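Local coordinates for protein histidinol dehydrogenase (Elizabethkingia anophelis NUHP1, PDB 6AN0) that probably catalyses the last step of histidine biosynthesis, the zinc-dependent oxidation of L-histidinol through L-histidinaldehyde to L-histidine with two NAD(+), at residues K21-Q25 with S309-V313; V38-F42 with A222-A227; P139-L145 with A174-A179; T250-F255 with G355-C359. All blocks are in the same frame, centred on the assembly; numbering follows the deposited sequence.

Interaction 1. Residues K21-Q25 with S309-V313; sequences KNLIQ and SRGIV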
# COMPACT_ATOMS: atom_id res chain seq x y z
N LYS A 21 1.86 21.62 -18.41
CA LYS A 21 2.84 20.55 -18.22
C LYS A 21 4.09 21.07 -17.52
O LYS A 21 4.68 20.38 -16.69
CB LYS A 21 3.20 19.93 -19.57
N ASN A 22 4.50 22.30 -17.83
CA ASN A 22 5.68 22.88 -17.20
C ASN A 22 5.37 23.49 -15.84
O ASN A 22 6.21 23.43 -14.93
CB ASN A 22 6.30 23.92 -18.12
CG ASN A 22 6.75 23.32 -19.43
OD1 ASN A 22 6.39 23.79 -20.50
ND2 ASN A 22 7.53 22.25 -19.34
N LEU A 23 4.18 24.06 -15.67
CA LEU A 23 3.86 24.74 -14.42
C LEU A 23 3.56 23.79 -13.27
O LEU A 23 3.57 24.23 -12.12
CB LEU A 23 2.69 25.69 -14.63
CG LEU A 23 3.00 26.83 -15.60
CD1 LEU A 23 1.75 27.67 -15.87
CD2 LEU A 23 4.13 27.69 -15.06
N ILE A 24 3.32 22.50 -13.54
CA ILE A 24 3.07 21.54 -12.45
C ILE A 24 4.35 20.91 -11.92
O ILE A 24 4.28 20.10 -10.98
CB ILE A 24 2.10 20.43 -12.91
CG1 ILE A 24 2.62 19.73 -14.16
CG2 ILE A 24 0.71 21.00 -13.15
CD1 ILE A 24 1.71 18.62 -14.65
N GLN A 25 5.51 21.25 -12.47
CA GLN A 25 6.75 20.58 -12.10
C GLN A 25 7.24 21.00 -10.71
O GLN A 25 7.32 22.20 -10.41
CB GLN A 25 7.83 20.86 -13.14
CG GLN A 25 7.50 20.34 -14.51
CD GLN A 25 7.39 18.83 -14.54
OE1 GLN A 25 8.07 18.13 -13.78
NE2 GLN A 25 6.54 18.32 -15.42
N SER A 309 8.42 28.61 -6.33
CA SER A 309 6.97 28.65 -6.19
C SER A 309 6.34 29.50 -7.30
O SER A 309 7.03 30.24 -8.01
CB SER A 309 6.60 29.18 -4.80
OG SER A 309 7.09 28.28 -3.81
N ARG A 310 5.02 29.36 -7.46
CA ARG A 310 4.32 29.97 -8.59
C ARG A 310 2.97 30.50 -8.15
O ARG A 310 2.24 29.81 -7.44
CB ARG A 310 4.11 28.94 -9.72
CG ARG A 310 5.36 28.17 -10.11
CD ARG A 310 5.16 27.33 -11.36
NE ARG A 310 6.44 26.78 -11.80
CZ ARG A 310 6.83 25.53 -11.59
NH1 ARG A 310 6.03 24.68 -10.96
NH2 ARG A 310 8.02 25.12 -12.02
N GLY A 311 2.65 31.72 -8.57
CA GLY A 311 1.29 32.25 -8.50
C GLY A 311 0.69 32.33 -9.89
O GLY A 311 1.30 32.89 -10.81
N ILE A 312 -0.51 31.77 -10.05
CA ILE A 312 -1.12 31.60 -11.36
C ILE A 312 -2.55 32.11 -11.32
O ILE A 312 -3.33 31.72 -10.45
CB ILE A 312 -1.09 30.11 -11.79
CG1 ILE A 312 0.34 29.57 -11.69
CG2 ILE A 312 -1.65 29.96 -13.21
CD1 ILE A 312 0.45 28.07 -11.86
N VAL A 313 -2.90 32.98 -12.27
CA VAL A 313 -4.27 33.45 -12.44
C VAL A 313 -4.95 32.60 -13.51
O VAL A 313 -4.44 32.47 -14.63
CB VAL A 313 -4.32 34.94 -12.80
CG1 VAL A 313 -5.77 35.35 -13.03
CG2 VAL A 313 -3.71 35.77 -11.69
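Arg310 reaches out from its strand to the C-terminal end of the short helix 20-23 and lays its guanidinium group against the backbone there. NH1 donates to Gln25 O at 2.8 Å, a nearly straight bond (164°) that lies close to the guanidinium plane, and NH2 adds a weak bond to the same oxygen. NH1 is also 2.8 Å from Leu23 O. One face of the group is overlain near its rim by Asn22 O and Leu23 CA. The chain runs extended from CG to NE, which carries the charge past Leu23; on the way Arg310 CD passes Leu23 CD2 at 3.9 Å. The other branch of that leucine, CD1, meets Ile312 CD1 at 4.2 Å. Strand 310-313 lies between strands 10-13 and 271-276 in a six-stranded parallel sheet of Rossmann-like type, and the 21-25 segment packs on the face of the sheet where Arg310 and Ile312 point. Phe323 of helix 317-327 touches both Leu23 and Ile312, closing the apolar part. Farther out, two more bonds hold the segment: Gln25 NE2 donates to Lys21 O at 3.1 Å, and Gln271 NE2 gives Gln25 O a further hydrogen bond.

Interaction 2. Residues V38-F42 with A222-A227; sequences VLTVF and AAKQIA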
# COMPACT_ATOMS: atom_id res chain seq x y z
N VAL A 38 23.91 2.65 0.85
CA VAL A 38 22.92 2.00 1.71
C VAL A 38 23.25 0.53 1.91
O VAL A 38 23.19 0.00 3.03
CB VAL A 38 21.51 2.17 1.11
CG1 VAL A 38 20.53 1.27 1.81
CG2 VAL A 38 21.07 3.64 1.21
N LEU A 39 23.56 -0.18 0.82
CA LEU A 39 23.83 -1.61 0.93
C LEU A 39 25.03 -1.89 1.84
O LEU A 39 25.05 -2.88 2.57
CB LEU A 39 24.06 -2.20 -0.47
CG LEU A 39 22.80 -2.36 -1.35
CD1 LEU A 39 23.18 -3.00 -2.68
CD2 LEU A 39 21.75 -3.18 -0.63
N THR A 40 26.04 -1.01 1.80
CA THR A 40 27.19 -1.18 2.70
C THR A 40 26.77 -1.06 4.16
O THR A 40 27.19 -1.86 5.00
CB THR A 40 28.27 -0.15 2.36
OG1 THR A 40 28.74 -0.38 1.03
CG2 THR A 40 29.46 -0.27 3.32
N VAL A 41 25.95 -0.05 4.49
CA VAL A 41 25.47 0.07 5.87
C VAL A 41 24.64 -1.15 6.26
O VAL A 41 24.78 -1.69 7.36
CB VAL A 41 24.65 1.36 6.05
CG1 VAL A 41 24.15 1.48 7.50
CG2 VAL A 41 25.48 2.58 5.68
N PHE A 42 23.76 -1.59 5.36
CA PHE A 42 22.93 -2.77 5.64
C PHE A 42 23.80 -4.00 5.90
O PHE A 42 23.48 -4.81 6.79
CB PHE A 42 21.96 -3.02 4.48
CG PHE A 42 20.75 -2.09 4.46
CD1 PHE A 42 19.73 -2.30 3.55
CD2 PHE A 42 20.65 -1.01 5.33
CE1 PHE A 42 18.61 -1.46 3.51
CE2 PHE A 42 19.54 -0.17 5.31
CZ PHE A 42 18.51 -0.40 4.40
N ALA A 222 16.30 6.74 0.66
CA ALA A 222 16.90 5.67 -0.14
C ALA A 222 16.95 4.37 0.66
O ALA A 222 16.73 3.28 0.12
CB ALA A 222 18.29 6.07 -0.63
N ALA A 223 17.24 4.47 1.96
CA ALA A 223 17.32 3.27 2.78
C ALA A 223 15.97 2.58 2.87
O ALA A 223 15.89 1.35 2.75
CB ALA A 223 17.84 3.60 4.18
N LYS A 224 14.89 3.35 3.05
CA LYS A 224 13.56 2.76 3.10
C LYS A 224 13.21 2.12 1.76
O LYS A 224 12.60 1.04 1.72
CB LYS A 224 12.53 3.83 3.47
CG LYS A 224 12.54 4.21 4.95
CD LYS A 224 11.62 5.41 5.23
CE LYS A 224 10.15 5.04 5.05
NZ LYS A 224 9.27 6.23 5.23
N GLN A 225 13.59 2.77 0.66
CA GLN A 225 13.31 2.21 -0.66
C GLN A 225 14.02 0.88 -0.85
O GLN A 225 13.42 -0.09 -1.34
CB GLN A 225 13.70 3.20 -1.76
N ILE A 226 15.29 0.81 -0.46
CA ILE A 226 16.06 -0.41 -0.65
C ILE A 226 15.66 -1.49 0.36
O ILE A 226 15.66 -2.68 0.03
CB ILE A 226 17.56 -0.07 -0.57
CG1 ILE A 226 17.95 0.71 -1.83
CG2 ILE A 226 18.41 -1.34 -0.40
CD1 ILE A 226 19.33 1.33 -1.78
N ALA A 227 15.27 -1.08 1.57
CA ALA A 227 14.82 -2.03 2.59
C ALA A 227 13.65 -2.87 2.10
O ALA A 227 13.52 -4.03 2.49
CB ALA A 227 14.41 -1.28 3.86
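Val38 and Ile226 meet tip to tip at the middle of an apolar helix-helix contact, with Val38 CB 3.7 Å from Ile226 CD1. Val38 spreads its two methyls along the partner helix: CG1 lies against Ile226 CD1 and Ala223 CA, whereas CG2 reaches Ala222 CB at 4.1 Å. Ile226 forks in the same way. Its CD1 serves Val38, and its CG2 turns to Leu39 CD2, 3.8 Å off, the leucine crossing it at about a right angle. The small alanines of 222-227 let the larger side chains of 38-42 come close to the backbone.

Helix 218-227 is the connection of a beta-alpha-beta crossover between the parallel strands 211-213 and 233-234, and helix 35-48 packs across it. The short segments cross at -70°, their axes 10.4 Å apart at the closest, so the contact is concentrated near one crossing point.

The aromatic contribution comes from Phe42. Val38 CG1, one helical turn earlier and anti to its own backbone nitrogen (chi1 168°), sits 3.6 Å above the ring plane over its centre. The far edge of the ring is directed at the partner backbone: CZ lies 3.6 Å from Ala223 O, and CE1 is 3.9 Å from Ala227 N. Ala227 N already donates to Ala223 O at 2.8 Å within helix 218-227, so the ring edge meets a backbone pair whose hydrogen bond is made. Phe201, at the end of helix 192-201, makes an edge-to-face pair with Phe42.

Interaction 3. Residues P139-L145 with A174-A179; sequences PLFSTVL and AILYTA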
# COMPACT_ATOMS: atom_id res chain seq x y z
N PRO A 139 12.11 19.74 17.52
CA PRO A 139 11.52 18.39 17.54
C PRO A 139 10.18 18.38 16.82
O PRO A 139 9.23 19.05 17.24
CB PRO A 139 11.36 18.10 19.03
CG PRO A 139 11.11 19.46 19.63
CD PRO A 139 11.89 20.45 18.80
N LEU A 140 10.08 17.62 15.73
CA LEU A 140 8.78 17.40 15.10
C LEU A 140 8.07 16.24 15.79
O LEU A 140 7.80 15.18 15.23
CB LEU A 140 8.92 17.17 13.60
CG LEU A 140 9.32 18.37 12.71
CD1 LEU A 140 8.72 18.25 11.31
CD2 LEU A 140 8.95 19.72 13.33
N PHE A 141 7.76 16.47 17.08
CA PHE A 141 7.08 15.48 17.90
C PHE A 141 5.64 15.24 17.47
O PHE A 141 5.05 14.23 17.88
CB PHE A 141 7.10 15.93 19.37
CG PHE A 141 6.44 17.26 19.60
CD1 PHE A 141 5.07 17.34 19.82
CD2 PHE A 141 7.18 18.42 19.56
CE1 PHE A 141 4.47 18.56 19.99
CE2 PHE A 141 6.58 19.65 19.74
CZ PHE A 141 5.22 19.71 19.96
N SER A 142 5.04 16.14 16.69
CA SER A 142 3.68 15.89 16.21
C SER A 142 3.62 14.62 15.36
O SER A 142 2.59 13.93 15.35
CB SER A 142 3.17 17.11 15.43
OG SER A 142 4.04 17.43 14.35
N THR A 143 4.70 14.30 14.66
CA THR A 143 4.71 13.07 13.87
C THR A 143 4.60 11.83 14.75
O THR A 143 4.07 10.80 14.32
CB THR A 143 5.98 13.03 13.01
OG1 THR A 143 5.99 14.19 12.18
CG2 THR A 143 6.01 11.79 12.12
N VAL A 144 5.10 11.90 15.99
CA VAL A 144 4.94 10.78 16.91
C VAL A 144 3.46 10.48 17.13
O VAL A 144 3.03 9.32 17.09
CB VAL A 144 5.65 11.07 18.25
CG1 VAL A 144 5.39 9.94 19.23
CG2 VAL A 144 7.15 11.26 18.01
N LEU A 145 2.65 11.53 17.35
CA LEU A 145 1.20 11.32 17.49
C LEU A 145 0.59 10.73 16.23
O LEU A 145 -0.25 9.82 16.29
CB LEU A 145 0.50 12.64 17.83
CG LEU A 145 0.84 13.30 19.16
CD1 LEU A 145 0.09 14.63 19.29
CD2 LEU A 145 0.51 12.36 20.32
N ALA A 174 10.43 16.68 24.23
CA ALA A 174 9.08 16.59 23.67
C ALA A 174 8.86 15.30 22.90
O ALA A 174 7.74 14.76 22.88
CB ALA A 174 8.78 17.79 22.77
N ILE A 175 9.89 14.78 22.23
CA ILE A 175 9.74 13.50 21.55
C ILE A 175 9.49 12.39 22.55
O ILE A 175 8.59 11.56 22.38
CB ILE A 175 10.98 13.20 20.69
CG1 ILE A 175 11.07 14.15 19.50
CG2 ILE A 175 10.97 11.72 20.22
CD1 ILE A 175 12.34 13.96 18.66
N LEU A 176 10.31 12.33 23.61
CA LEU A 176 10.19 11.25 24.58
C LEU A 176 8.87 11.36 25.34
O LEU A 176 8.19 10.35 25.56
CB LEU A 176 11.37 11.27 25.56
CG LEU A 176 12.75 11.06 24.92
CD1 LEU A 176 13.85 11.14 25.97
CD2 LEU A 176 12.80 9.72 24.19
N TYR A 177 8.50 12.58 25.76
CA TYR A 177 7.22 12.77 26.42
C TYR A 177 6.07 12.26 25.56
O TYR A 177 5.21 11.51 26.03
CB TYR A 177 7.00 14.26 26.77
CG TYR A 177 5.57 14.50 27.18
CD1 TYR A 177 4.60 14.94 26.27
CD2 TYR A 177 5.15 14.19 28.47
CE1 TYR A 177 3.27 15.11 26.65
CE2 TYR A 177 3.83 14.36 28.86
CZ TYR A 177 2.90 14.81 27.95
OH TYR A 177 1.60 14.97 28.37
N THR A 178 6.04 12.68 24.29
CA THR A 178 4.94 12.34 23.40
C THR A 178 4.90 10.85 23.10
O THR A 178 3.82 10.25 23.07
CB THR A 178 5.04 13.16 22.11
OG1 THR A 178 5.11 14.56 22.44
CG2 THR A 178 3.82 12.92 21.25
N ALA A 179 6.05 10.21 22.87
CA ALA A 179 6.04 8.77 22.63
C ALA A 179 5.58 8.02 23.87
O ALA A 179 4.77 7.09 23.77
CB ALA A 179 7.41 8.28 22.19
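Phe141 sets its CB 3.8 Å from Ala174 O, near the start of helix 173-181. At CG the ring begins to straddle two residues: CD2 presses on the Ala174 methyl at 3.6 Å, and CD1 on the other side comes 3.8 Å from Thr178 OG1. Chi1 of 59°, which wedges CG between the backbone nitrogen and the carbonyl carbon, swings the ring into this position. The Phe141 side chain also touches Ile90 of helix 84-102 and Glu418 of the second subunit, a residue predicted to bind substrate. Thr178 is held in place by OG1 donating to Ala174 O at 2.7 Å, an oxygen that also accepts from Thr178 N. Its methyl CG2 then faces Leu145, meeting CD2 at a tight 3.5 Å. Next to it, Val144 CG1 lies against Ala179 CA at 3.7 Å. Ser142 OG binds Glu418 OE2 of the second subunit, placing this part of the chain at the dimer interface. Helices 142-154 and 173-181 are the connections of successive beta-alpha-beta units, linking the parallel strands 117-132, 158-163 and 186-189, with helix 84-102 packed beside both.

Interaction 4. Residues T250-F255 with G355-C359; sequences TANPEF and GNFSC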
# COMPACT_ATOMS: atom_id res chain seq x y z
N THR A 250 -13.57 35.85 -2.32
CA THR A 250 -13.95 35.72 -0.92
C THR A 250 -12.81 35.28 -0.02
O THR A 250 -12.98 35.22 1.20
CB THR A 250 -15.11 34.73 -0.74
OG1 THR A 250 -14.63 33.38 -0.96
CG2 THR A 250 -16.24 35.02 -1.71
N ALA A 251 -11.65 34.96 -0.59
CA ALA A 251 -10.51 34.60 0.22
C ALA A 251 -9.95 35.82 0.95
O ALA A 251 -10.15 36.96 0.53
CB ALA A 251 -9.41 33.96 -0.64
N ASN A 252 -9.26 35.57 2.06
CA ASN A 252 -8.62 36.63 2.83
C ASN A 252 -7.15 36.64 2.47
O ASN A 252 -6.42 35.70 2.85
CB ASN A 252 -8.82 36.40 4.33
CG ASN A 252 -8.26 37.53 5.18
OD1 ASN A 252 -7.13 37.99 4.97
ND2 ASN A 252 -9.04 37.99 6.15
N PRO A 253 -6.65 37.66 1.76
CA PRO A 253 -5.23 37.64 1.36
C PRO A 253 -4.26 37.52 2.52
O PRO A 253 -3.20 36.90 2.36
CB PRO A 253 -5.07 38.96 0.59
CG PRO A 253 -6.44 39.21 0.03
CD PRO A 253 -7.39 38.74 1.11
N GLU A 254 -4.58 38.09 3.69
CA GLU A 254 -3.70 37.91 4.84
C GLU A 254 -3.63 36.44 5.25
O GLU A 254 -2.55 35.94 5.58
CB GLU A 254 -4.16 38.75 6.03
CG GLU A 254 -3.17 38.66 7.21
CD GLU A 254 -3.68 39.32 8.47
OE1 GLU A 254 -4.90 39.26 8.75
OE2 GLU A 254 -2.85 39.91 9.19
N PHE A 255 -4.78 35.75 5.23
CA PHE A 255 -4.80 34.33 5.58
C PHE A 255 -4.04 33.50 4.56
O PHE A 255 -3.25 32.61 4.92
CB PHE A 255 -6.24 33.81 5.68
CG PHE A 255 -7.07 34.40 6.78
CD1 PHE A 255 -6.60 35.41 7.61
CD2 PHE A 255 -8.37 33.93 6.98
CE1 PHE A 255 -7.39 35.93 8.60
CE2 PHE A 255 -9.17 34.46 7.97
CZ PHE A 255 -8.69 35.46 8.78
N GLY A 355 -12.49 26.38 3.19
CA GLY A 355 -12.93 27.68 3.65
C GLY A 355 -11.83 28.43 4.38
O GLY A 355 -10.75 27.92 4.65
N ASN A 356 -12.14 29.68 4.75
CA ASN A 356 -11.11 30.61 5.21
C ASN A 356 -10.54 30.27 6.59
O ASN A 356 -9.48 30.78 6.95
CB ASN A 356 -11.64 32.04 5.22
CG ASN A 356 -11.77 32.63 3.83
OD1 ASN A 356 -11.27 32.06 2.85
ND2 ASN A 356 -12.42 33.79 3.72
N PHE A 357 -11.23 29.45 7.39
CA PHE A 357 -10.73 29.20 8.73
C PHE A 357 -10.09 27.82 8.88
O PHE A 357 -9.71 27.45 9.99
CB PHE A 357 -11.86 29.43 9.74
CG PHE A 357 -12.31 30.87 9.77
CD1 PHE A 357 -11.57 31.82 10.46
CD2 PHE A 357 -13.40 31.29 9.03
CE1 PHE A 357 -11.94 33.15 10.45
CE2 PHE A 357 -13.77 32.62 9.01
CZ PHE A 357 -13.04 33.55 9.73
N SER A 358 -9.93 27.09 7.78
CA SER A 358 -9.27 25.79 7.78
C SER A 358 -7.81 26.02 7.36
O SER A 358 -7.47 25.96 6.19
CB SER A 358 -9.96 24.82 6.82
OG SER A 358 -11.33 24.63 7.15
N CYS A 359 -6.94 26.30 8.33
CA CYS A 359 -5.55 26.48 7.96
C CYS A 359 -4.81 25.14 7.97
O CYS A 359 -5.23 24.17 8.62
CB CYS A 359 -4.85 27.49 8.88
SG CYS A 359 -4.86 27.08 10.64
O HOH W 1 -13.63 31.80 1.03
O HOH W 2 -8.75 32.86 2.93
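The phenyl ring of Phe255 points its edge at the face of Phe357 in an offset edge-to-face pair, with ring centroids 5.8 Å apart and planes at 65°. Over the centre of one face of Phe255 lies the Asn252 amide, its ND2 3.5 Å above the ring plane. The side-chain amide of Asn356 stands almost perpendicular to that ring, while the backbone O of Asn356 comes obliquely to Phe255 CD2 at 3.3 Å. Two motifs face each other here: the N-cap of helix 253-264, formed by Asn252, and a type I beta turn from Gly355 to Ser358 that follows strand 351-354, an outermost strand of the parallel sheet within the chain.

Asn252 OD1 caps the helix by accepting from Phe255 N at 3.3 Å, with a weaker bond from Glu254 N, which helps to orient the amide over that face of the ring. Across the contact, Asn356 extends with CG anti to its carbonyl carbon (chi1 -74°) and donates from ND2 to Thr250 O at 3.0 Å; the bond is nearly straight (171°) and the acceptor lies in the amide plane. The oxygen of the same amide is served by two waters.

The second subunit borders the site. Its Arg430 NE donates to Asn356 O and the residue also packs on Phe255, while its Val399 lies against Phe357. Thr250 OG1 is bonded to Asp248 and accepts from one water at 2.7 Å, which gives its other hydrogen to Asn356 OD1 at 3.0 Å. The second water accepts from Asn252 N at 2.9 Å and donates a weak bond to Asn356 OD1.

Interactions 1 and 4 belong to the six-stranded parallel sheet, through strand 310-313 and the loop after strand 351-354; their centres are about 21 Å apart. Interactions 2 and 3, with centres about 25 Å apart, involve helices 142-154, 173-181 and 218-227, which connect strands of the mixed sheet, and the earlier helix 35-48, which packs on the last of these. Along the chain interaction 3 is nested within interaction 2, and both within the loop closed by interaction 1, whereas interaction 4 alternates with interaction 1. The chain therefore leaves the parallel sheet, builds the mixed-sheet region and returns. Interactions 2 and 4 stand farthest apart, with centres about 43 Å apart. Interactions 3 and 4 both border the second subunit, so each half of the fold contributes to the dimer.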